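Long-range contacts in periplasmic binding protein (PDB 4N01), which is a periplasmic solute-binding protein that probably captures a ligand outside the cytoplasmic membrane for uptake by a membrane transporter: residues A[165-173]-A[185-196]; A[256-264]-A[291-299]. One frame throughout, in Å; residues are numbered along the deposited sequence. Where two conformers were deposited one is given.

How the contacts relate
Contacts 1 and 2 show how chemistry follows position in a two-lobed binding protein. They share no helix or strand, and their nearest atoms lie about 21 Å apart. Contact 1 is nearer the middle of the chain, its centre about 14 Å from the chain's own. It pairs two helices that follow one parallel sheet and precede the other in the chain, with an aromatic and aliphatic core and an ion pair on its solvent side. Contact 2 is peripheral, about 27 Å out by the same measure, and lies within the second lobe. There a short helix meets an irregular segment, so apolar packing shares the work with side-chain amides, a bridging water and a side-chain carbonyl bonded to a helix-start N-H.

Contact 1 (A[165-173]-A[185-196]); sequences LETNFSDMI and AEEWVADQRKTL
Phe-169 is the knob in a knobs-into-holes contact, set among Trp-188, Val-189, Gln-192 and Arg-193. The two helices run antiparallel, at 158°, with segment axes 9.1 Å apart. Helix 182-203, which lies between the two sheets in the chain, probably links the lobes, as in helix-linked binding proteins. The tight side is largely buried and mostly apolar. With CG anti to the carbonyl carbon (chi1 -73°), the Phe-169 ring reaches across to the facing helix. Val-189 CG1 covers one face, 4.2 Å from the centroid of that ring. Gln-192 CB lies 3.6 Å from Phe-169 CZ. Met-172, a selenomethionine bent at chi2 and chi3, curls its CE over the six-membered ring of Trp-188, 3.9 Å from that centroid. The same indole carries Gln-192 CG on its opposite face, while Met-172 also touches Met-76 and Gln-79 of helix 71-79. Were Phe-169 replaced by an alanine, a gap is likely to open between the helices, leaving Val-189 CG1 and the Arg-193 guanidinium without the ring they pack on. Toward solvent the packing thins to long polar chains. Arg-193 grips Glu-166 end-on, NH2 donating to OE1 at 3.0 Å and NH1 to OE2, each oxygen offering its syn lone pair and the two flat groups nearly coplanar. Phe-169 CD2 lies over one face of the Arg-193 guanidinium, 3.7 Å from NH1.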
loop_
_atom_site.group_PDB
_atom_site.type_symbol
_atom_site.label_atom_id
_atom_site.label_comp_id
_atom_site.label_asym_id
_atom_site.label_seq_id
_atom_site.Cartn_x
_atom_site.Cartn_y
_atom_site.Cartn_z
ATOM N N LEU A 165 5.880 8.391 -2.774
ATOM C CA LEU A 165 5.373 7.940 -4.074
ATOM C C LEU A 165 6.510 7.651 -5.048
ATOM O O LEU A 165 6.445 6.694 -5.817
ATOM C CB LEU A 165 4.413 8.964 -4.680
ATOM C CG LEU A 165 3.779 8.533 -6.009
ATOM C CD1 LEU A 165 2.962 7.244 -5.861
ATOM C CD2 LEU A 165 2.921 9.656 -6.606
ATOM N N GLU A 166 7.564 8.469 -5.006
ATOM C CA GLU A 166 8.736 8.226 -5.868
ATOM C C GLU A 166 9.404 6.883 -5.558
ATOM O O GLU A 166 9.905 6.216 -6.459
ATOM C CB GLU A 166 9.765 9.364 -5.749
ATOM C CG GLU A 166 9.337 10.675 -6.403
ATOM C CD GLU A 166 9.181 10.562 -7.920
ATOM O OE1 GLU A 166 9.876 9.726 -8.559
ATOM O OE2 GLU A 166 8.354 11.312 -8.485
ATOM N N THR A 167 9.422 6.490 -4.284
ATOM C CA THR A 167 9.951 5.169 -3.918
ATOM C C THR A 167 9.145 4.051 -4.588
ATOM O O THR A 167 9.707 3.079 -5.094
ATOM C CB THR A 167 9.889 4.953 -2.395
ATOM O OG1 THR A 167 10.360 6.132 -1.732
ATOM C CG2 THR A 167 10.741 3.734 -1.992
ATOM N N ASN A 168 7.826 4.190 -4.571
ATOM C CA ASN A 168 6.912 3.245 -5.223
ATOM C C ASN A 168 7.157 3.196 -6.735
ATOM O O ASN A 168 7.128 2.118 -7.344
ATOM C CB ASN A 168 5.467 3.682 -4.908
ATOM C CG ASN A 168 4.421 2.575 -5.111
ATOM O OD1 ASN A 168 3.394 2.554 -4.416
ATOM N ND2 ASN A 168 4.650 1.687 -6.072
ATOM N N PHE A 169 7.410 4.355 -7.344
ATOM C CA PHE A 169 7.718 4.400 -8.779
ATOM C C PHE A 169 9.012 3.637 -9.060
ATOM O O PHE A 169 9.072 2.843 -9.994
ATOM C CB PHE A 169 7.862 5.845 -9.272
ATOM C CG PHE A 169 6.558 6.597 -9.382
ATOM C CD1 PHE A 169 5.338 5.929 -9.355
ATOM C CD2 PHE A 169 6.560 7.982 -9.528
ATOM C CE1 PHE A 169 4.141 6.631 -9.473
ATOM C CE2 PHE A 169 5.372 8.690 -9.646
ATOM C CZ PHE A 169 4.156 8.013 -9.622
ATOM N N SER A 170 10.030 3.883 -8.241
ATOM C CA SER A 170 11.316 3.216 -8.408
ATOM C C SER A 170 11.180 1.708 -8.238
ATOM O O SER A 170 11.797 0.948 -8.971
ATOM C CB SER A 170 12.366 3.774 -7.443
ATOM O OG SER A 170 12.648 5.134 -7.738
ATOM N N ASP A 171 10.363 1.285 -7.274
ATOM C CA ASP A 171 10.103 -0.143 -7.038
ATOM C C ASP A 171 9.461 -0.792 -8.256
ATOM O O ASP A 171 9.806 -1.924 -8.626
ATOM C CB ASP A 171 9.170 -0.359 -5.845
ATOM C CG ASP A 171 9.833 -0.077 -4.506
ATOM O OD1 ASP A 171 11.084 -0.177 -4.391
ATOM O OD2 ASP A 171 9.082 0.233 -3.552
HETATM N N MSE A 172 8.512 -0.094 -8.874
HETATM C CA MSE A 172 7.873 -0.626 -10.074
HETATM C C MSE A 172 8.891 -0.784 -11.197
HETATM O O MSE A 172 8.870 -1.771 -11.927
HETATM C CB MSE A 172 6.708 0.259 -10.519
HETATM C CG MSE A 172 5.446 0.062 -9.666
HETATM SE SE MSE A 172 4.623 -1.691 -10.014
HETATM C CE MSE A 172 3.528 -1.205 -11.536
ATOM N N ILE A 173 9.788 0.193 -11.324
ATOM C CA ILE A 173 10.835 0.120 -12.339
ATOM C C ILE A 173 11.765 -1.064 -12.084
ATOM O O ILE A 173 12.096 -1.822 -13.006
ATOM C CB ILE A 173 11.663 1.416 -12.394
ATOM C CG1 ILE A 173 10.757 2.605 -12.729
ATOM C CG2 ILE A 173 12.770 1.300 -13.431
ATOM C CD1 ILE A 173 10.203 2.567 -14.141
ATOM N N ALA A 185 7.121 -0.912 -17.254
ATOM C CA ALA A 185 7.101 -0.214 -15.972
ATOM C C ALA A 185 7.285 1.287 -16.175
ATOM O O ALA A 185 6.642 2.092 -15.498
ATOM C CB ALA A 185 8.180 -0.760 -15.038
ATOM N N GLU A 186 8.151 1.663 -17.112
ATOM C CA GLU A 186 8.406 3.079 -17.360
ATOM C C GLU A 186 7.155 3.731 -17.948
ATOM O O GLU A 186 6.835 4.886 -17.656
ATOM C CB GLU A 186 9.614 3.266 -18.279
ATOM C CG GLU A 186 10.953 2.887 -17.644
ATOM C CD GLU A 186 12.132 3.164 -18.554
ATOM O OE1 GLU A 186 12.192 2.573 -19.656
ATOM O OE2 GLU A 186 13.004 3.977 -18.172
ATOM N N GLU A 187 6.442 2.984 -18.783
ATOM C CA GLU A 187 5.195 3.484 -19.353
ATOM C C GLU A 187 4.169 3.733 -18.250
ATOM O O GLU A 187 3.443 4.729 -18.287
ATOM C CB GLU A 187 4.638 2.518 -20.407
ATOM C CG GLU A 187 5.372 2.561 -21.746
ATOM C CD GLU A 187 4.851 1.539 -22.743
ATOM O OE1 GLU A 187 3.762 0.970 -22.510
ATOM O OE2 GLU A 187 5.534 1.306 -23.765
ATOM N N TRP A 188 4.117 2.840 -17.264
ATOM C CA TRP A 188 3.178 3.004 -16.149
ATOM C C TRP A 188 3.547 4.208 -15.293
ATOM O O TRP A 188 2.687 5.031 -14.972
ATOM C CB TRP A 188 3.099 1.745 -15.280
ATOM C CG TRP A 188 2.108 1.850 -14.119
ATOM C CD1 TRP A 188 0.753 1.620 -14.161
ATOM C CD2 TRP A 188 2.414 2.183 -12.757
ATOM N NE1 TRP A 188 0.198 1.820 -12.908
ATOM C CE2 TRP A 188 1.202 2.157 -12.030
ATOM C CE3 TRP A 188 3.599 2.515 -12.082
ATOM C CZ2 TRP A 188 1.140 2.447 -10.657
ATOM C CZ3 TRP A 188 3.538 2.803 -10.716
ATOM C CH2 TRP A 188 2.316 2.763 -10.021
ATOM N N VAL A 189 4.816 4.311 -14.916
ATOM C CA VAL A 189 5.264 5.467 -14.146
ATOM C C VAL A 189 4.979 6.765 -14.902
ATOM O O VAL A 189 4.498 7.741 -14.312
ATOM C CB VAL A 189 6.771 5.371 -13.788
ATOM C CG1 VAL A 189 7.309 6.714 -13.215
ATOM C CG2 VAL A 189 6.990 4.232 -12.786
ATOM N N ALA A 190 5.267 6.783 -16.203
ATOM C CA ALA A 190 5.037 7.995 -16.994
ATOM C C ALA A 190 3.575 8.428 -16.931
ATOM O O ALA A 190 3.268 9.619 -16.768
ATOM C CB ALA A 190 5.461 7.777 -18.440
ATOM N N ASP A 191 2.671 7.463 -17.061
ATOM C CA ASP A 191 1.246 7.762 -17.006
ATOM C C ASP A 191 0.841 8.270 -15.621
ATOM O O ASP A 191 0.044 9.202 -15.506
ATOM C CB ASP A 191 0.435 6.525 -17.384
ATOM C CG ASP A 191 -1.053 6.743 -17.251
ATOM O OD1 ASP A 191 -1.636 7.428 -18.123
ATOM O OD2 ASP A 191 -1.646 6.230 -16.274
ATOM N N GLN A 192 1.406 7.676 -14.570
ATOM C CA GLN A 192 1.085 8.102 -13.213
ATOM C C GLN A 192 1.527 9.543 -13.014
ATOM O O GLN A 192 0.817 10.326 -12.386
ATOM C CB GLN A 192 1.766 7.206 -12.175
ATOM C CG GLN A 192 1.359 5.728 -12.245
ATOM C CD GLN A 192 -0.143 5.515 -12.138
ATOM O OE1 GLN A 192 -0.808 5.229 -13.133
ATOM N NE2 GLN A 192 -0.682 5.639 -10.927
ATOM N N ARG A 193 2.687 9.901 -13.556
ATOM C CA ARG A 193 3.208 11.257 -13.377
ATOM C C ARG A 193 2.329 12.281 -14.074
ATOM O O ARG A 193 2.125 13.390 -13.563
ATOM C CB ARG A 193 4.628 11.395 -13.937
ATOM C CG ARG A 193 5.695 10.631 -13.197
ATOM C CD ARG A 193 7.076 11.115 -13.596
ATOM N NE ARG A 193 8.095 10.201 -13.092
ATOM C CZ ARG A 193 8.525 10.189 -11.836
ATOM N NH1 ARG A 193 8.025 11.059 -10.955
ATOM N NH2 ARG A 193 9.450 9.308 -11.465
ATOM N N LYS A 194 1.843 11.917 -15.259
ATOM C CA LYS A 194 1.020 12.805 -16.062
ATOM C C LYS A 194 -0.285 13.085 -15.336
ATOM O O LYS A 194 -0.718 14.239 -15.236
ATOM C CB LYS A 194 0.731 12.165 -17.419
ATOM C CG LYS A 194 0.114 13.095 -18.440
ATOM C CD LYS A 194 0.025 12.392 -19.788
ATOM C CE LYS A 194 -0.524 13.314 -20.857
ATOM N NZ LYS A 194 -1.886 13.775 -20.502
ATOM N N THR A 195 -0.908 12.028 -14.824
ATOM C CA THR A 195 -2.139 12.174 -14.046
ATOM C C THR A 195 -1.912 12.979 -12.761
ATOM O O THR A 195 -2.723 13.849 -12.419
ATOM C CB THR A 195 -2.755 10.803 -13.701
ATOM O OG1 THR A 195 -3.138 10.146 -14.910
ATOM C CG2 THR A 195 -3.981 10.971 -12.808
ATOM N N LEU A 196 -0.813 12.706 -12.057
ATOM C CA LEU A 196 -0.520 13.419 -10.815
ATOM C C LEU A 196 -0.342 14.908 -11.080
ATOM O O LEU A 196 -0.816 15.747 -10.310
ATOM C CB LEU A 196 0.730 12.850 -10.126
ATOM C CG LEU A 196 1.139 13.598 -8.846
ATOM C CD1 LEU A 196 0.036 13.486 -7.801
ATOM C CD2 LEU A 196 2.469 13.078 -8.292
#

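Contact 2 (A[256-264]-A[291-299]); sequences WETVIAQNP and ANPQLQDIT. With FMT (formic acid), chain H.
Leu-295 packs both methyls against the indole of Trp-256, the centre of the apolar part of this contact. Leu-295 CD1 stands almost on the normal of the Trp-256 six-membered ring, 3.7 Å from its centroid and 7° off, a clear CH-pi contact. Leu-295 CD2 reaches Trp-256 CE3 at 3.5 Å. Further along, Ile-298 CD1 touches both Val-259 CG1 and Ile-260 CG1, and Ile-298 CG2 lies against Pro-264 CD, 3.7 Å away. Ile-260 is shared: its CD1 rests on the CG of Gln-294.

The setting is an alpha/beta lobe built on a parallel sheet. Helix 256-262 leads into strand 266-270, and the chain then crosses over through helix 280-290 and the 291-299 segment to helix 299-303 and the adjacent strand 306-309. The contact thus brings together the approaches to two neighbouring strands, and Phe-212 of strand 209-214 touches both Val-259 and Pro-264.

Polar contacts lie at both ends. Asn-263, which leaves the helix with positive phi (50°), sends OD1 to Thr-299 N at 2.7 Å in a nearly straight bond (171°), engaging a backbone N-H at the start of helix 299-303; the Thr-299 hydroxyl adds a weak bond to the same oxygen. At the other end Gln-294, extended beyond CG, donates through NE2 to Glu-257 OE2 at 2.8 Å, meeting that carboxylate from above its plane. A water donates to both Glu-257 OE2 and Gln-294 OE1, closing a second link between the two side chains. Asn-292 OD1 accepts from Gln-294 N at 3.0 Å in an Asx turn, and Asn-292 ND2 lies over the indole face that Leu-295 covers.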
loop_
_atom_site.group_PDB
_atom_site.type_symbol
_atom_site.label_atom_id
_atom_site.label_comp_id
_atom_site.label_asym_id
_atom_site.label_seq_id
_atom_site.Cartn_x
_atom_site.Cartn_y
_atom_site.Cartn_z
ATOM N N TRP A 256 -6.841 10.173 21.500
ATOM C CA TRP A 256 -7.864 11.104 21.044
ATOM C C TRP A 256 -7.523 12.541 21.460
ATOM O O TRP A 256 -7.865 13.474 20.754
ATOM C CB TRP A 256 -9.248 10.725 21.592
ATOM C CG TRP A 256 -9.920 9.548 20.899
ATOM C CD1 TRP A 256 -10.364 8.396 21.489
ATOM C CD2 TRP A 256 -10.231 9.421 19.498
ATOM N NE1 TRP A 256 -10.927 7.562 20.542
ATOM C CE2 TRP A 256 -10.850 8.167 19.315
ATOM C CE3 TRP A 256 -10.026 10.243 18.381
ATOM C CZ2 TRP A 256 -11.284 7.722 18.068
ATOM C CZ3 TRP A 256 -10.454 9.796 17.142
ATOM C CH2 TRP A 256 -11.074 8.551 16.995
ATOM N N GLU A 257 -6.865 12.706 22.607
ATOM C CA GLU A 257 -6.439 14.040 23.065
ATOM C C GLU A 257 -5.619 14.738 21.994
ATOM O O GLU A 257 -5.796 15.930 21.738
ATOM C CB GLU A 257 -5.630 13.960 24.366
ATOM C CG GLU A 257 -6.484 13.715 25.595
ATOM C CD GLU A 257 -7.046 12.301 25.646
ATOM O OE1 GLU A 257 -6.426 11.388 25.050
ATOM O OE2 GLU A 257 -8.113 12.103 26.275
ATOM N N THR A 258 -4.745 13.975 21.346
ATOM C CA THR A 258 -3.861 14.529 20.340
ATOM C C THR A 258 -4.661 14.922 19.100
ATOM O O THR A 258 -4.447 15.991 18.519
ATOM C CB THR A 258 -2.768 13.515 19.962
ATOM O OG1 THR A 258 -2.009 13.194 21.137
ATOM C CG2 THR A 258 -1.839 14.112 18.917
ATOM N N VAL A 259 -5.593 14.063 18.703
ATOM C CA VAL A 259 -6.438 14.349 17.549
ATOM C C VAL A 259 -7.285 15.592 17.805
ATOM O O VAL A 259 -7.424 16.460 16.939
ATOM C CB VAL A 259 -7.362 13.168 17.258
ATOM C CG1 VAL A 259 -8.184 13.431 15.992
ATOM C CG2 VAL A 259 -6.533 11.886 17.130
ATOM N N ILE A 260 -7.864 15.670 18.998
ATOM C CA ILE A 260 -8.667 16.825 19.368
ATOM C C ILE A 260 -7.841 18.117 19.320
ATOM O O ILE A 260 -8.314 19.140 18.811
ATOM C CB ILE A 260 -9.266 16.651 20.783
ATOM C CG1 ILE A 260 -10.291 15.505 20.781
ATOM C CG2 ILE A 260 -9.943 17.922 21.233
ATOM C CD1 ILE A 260 -10.647 15.036 22.201
ATOM N N ALA A 261 -6.617 18.069 19.847
ATOM C CA ALA A 261 -5.725 19.232 19.840
ATOM C C ALA A 261 -5.411 19.668 18.404
ATOM O O ALA A 261 -5.342 20.858 18.100
ATOM C CB ALA A 261 -4.435 18.902 20.567
ATOM N N GLN A 262 -5.214 18.691 17.532
ATOM C CA GLN A 262 -4.842 18.960 16.143
ATOM C C GLN A 262 -6.027 19.417 15.301
ATOM O O GLN A 262 -5.844 20.071 14.272
ATOM C CB GLN A 262 -4.205 17.714 15.516
ATOM C CG GLN A 262 -2.777 17.424 15.988
ATOM C CD GLN A 262 -1.766 18.464 15.527
ATOM O OE1 GLN A 262 -1.845 19.639 15.905
ATOM N NE2 GLN A 262 -0.805 18.035 14.701
ATOM N N ASN A 263 -7.232 19.048 15.727
ATOM C CA ASN A 263 -8.463 19.510 15.080
ATOM C C ASN A 263 -8.465 19.336 13.561
ATOM O O ASN A 263 -8.480 20.319 12.827
ATOM C CB ASN A 263 -8.697 20.991 15.419
ATOM C CG ASN A 263 -10.137 21.414 15.208
ATOM O OD1 ASN A 263 -11.028 20.572 15.122
ATOM N ND2 ASN A 263 -10.371 22.722 15.133
ATOM N N PRO A 264 -8.441 18.088 13.078
ATOM C CA PRO A 264 -8.390 17.900 11.624
ATOM C C PRO A 264 -9.625 18.413 10.880
ATOM O O PRO A 264 -10.739 18.402 11.427
ATOM C CB PRO A 264 -8.303 16.379 11.475
ATOM C CG PRO A 264 -8.932 15.844 12.756
ATOM C CD PRO A 264 -8.526 16.814 13.813
ATOM N N ALA A 291 -20.680 9.215 17.953
ATOM C CA ALA A 291 -21.276 8.871 19.244
ATOM C C ALA A 291 -20.328 9.140 20.411
ATOM O O ALA A 291 -20.708 8.991 21.575
ATOM C CB ALA A 291 -21.712 7.416 19.251
ATOM N N ASN A 292 -19.103 9.551 20.091
ATOM C CA ASN A 292 -18.082 9.828 21.102
ATOM C C ASN A 292 -18.131 11.304 21.509
ATOM O O ASN A 292 -17.741 12.185 20.733
ATOM C CB ASN A 292 -16.709 9.469 20.542
ATOM C CG ASN A 292 -15.607 9.499 21.596
ATOM O OD1 ASN A 292 -15.701 10.198 22.607
ATOM N ND2 ASN A 292 -14.550 8.739 21.352
ATOM N N PRO A 293 -18.609 11.580 22.729
ATOM C CA PRO A 293 -18.813 12.965 23.166
ATOM C C PRO A 293 -17.507 13.758 23.188
ATOM O O PRO A 293 -17.534 14.977 23.042
ATOM C CB PRO A 293 -19.361 12.814 24.590
ATOM C CG PRO A 293 -19.842 11.398 24.682
ATOM C CD PRO A 293 -18.953 10.607 23.777
ATOM N N GLN A 294 -16.376 13.079 23.345
ATOM C CA GLN A 294 -15.091 13.774 23.410
ATOM C C GLN A 294 -14.710 14.421 22.077
ATOM O O GLN A 294 -13.919 15.360 22.051
ATOM C CB GLN A 294 -13.975 12.817 23.856
ATOM C CG GLN A 294 -12.820 13.511 24.596
ATOM C CD GLN A 294 -11.633 12.597 24.878
ATOM O OE1 GLN A 294 -11.668 11.398 24.590
ATOM N NE2 GLN A 294 -10.569 13.168 25.442
ATOM N N LEU A 295 -15.285 13.937 20.981
ATOM C CA LEU A 295 -14.834 14.329 19.639
ATOM C C LEU A 295 -15.761 15.333 18.962
ATOM O O LEU A 295 -15.545 15.701 17.799
ATOM C CB LEU A 295 -14.738 13.086 18.753
ATOM C CG LEU A 295 -13.920 11.937 19.343
ATOM C CD1 LEU A 295 -13.894 10.755 18.381
ATOM C CD2 LEU A 295 -12.496 12.418 19.654
ATOM N N GLN A 296 -16.776 15.782 19.683
ATOM C CA GLN A 296 -17.867 16.501 19.039
ATOM C C GLN A 296 -17.539 17.901 18.537
ATOM O O GLN A 296 -18.252 18.435 17.689
ATOM C CB GLN A 296 -19.124 16.512 19.914
ATOM C CG GLN A 296 -20.081 15.380 19.572
ATOM C CD GLN A 296 -20.393 15.286 18.078
ATOM O OE1 GLN A 296 -20.560 14.190 17.542
ATOM N NE2 GLN A 296 -20.496 16.436 17.407
ATOM N N ASP A 297 -16.461 18.488 19.036
ATOM C CA ASP A 297 -16.067 19.817 18.574
ATOM C C ASP A 297 -14.923 19.807 17.555
ATOM O O ASP A 297 -14.478 20.859 17.110
ATOM C CB ASP A 297 -15.780 20.750 19.751
ATOM C CG ASP A 297 -17.016 21.017 20.594
ATOM O OD1 ASP A 297 -18.146 20.821 20.086
ATOM O OD2 ASP A 297 -16.857 21.428 21.761
ATOM N N ILE A 298 -14.466 18.622 17.165
ATOM C CA ILE A 298 -13.487 18.525 16.084
ATOM C C ILE A 298 -14.141 19.001 14.780
ATOM O O ILE A 298 -15.273 18.614 14.471
ATOM C CB ILE A 298 -12.977 17.066 15.913
ATOM C CG1 ILE A 298 -12.131 16.646 17.126
ATOM C CG2 ILE A 298 -12.179 16.906 14.616
ATOM C CD1 ILE A 298 -11.698 15.169 17.075
ATOM N N THR A 299 -13.444 19.861 14.038
ATOM C CA THR A 299 -13.978 20.424 12.793
ATOM C C THR A 299 -14.539 19.369 11.830
ATOM O O THR A 299 -15.675 19.489 11.376
ATOM C CB THR A 299 -12.906 21.251 12.068
ATOM O OG1 THR A 299 -12.564 22.372 12.886
ATOM C CG2 THR A 299 -13.430 21.750 10.736
HETATM C C FMT H . 1.916 18.624 12.216
HETATM O O1 FMT H . 1.983 18.222 13.378
HETATM O O2 FMT H . 1.271 18.063 11.333
HETATM O O HOH W 1 -9.481 9.688 25.184
#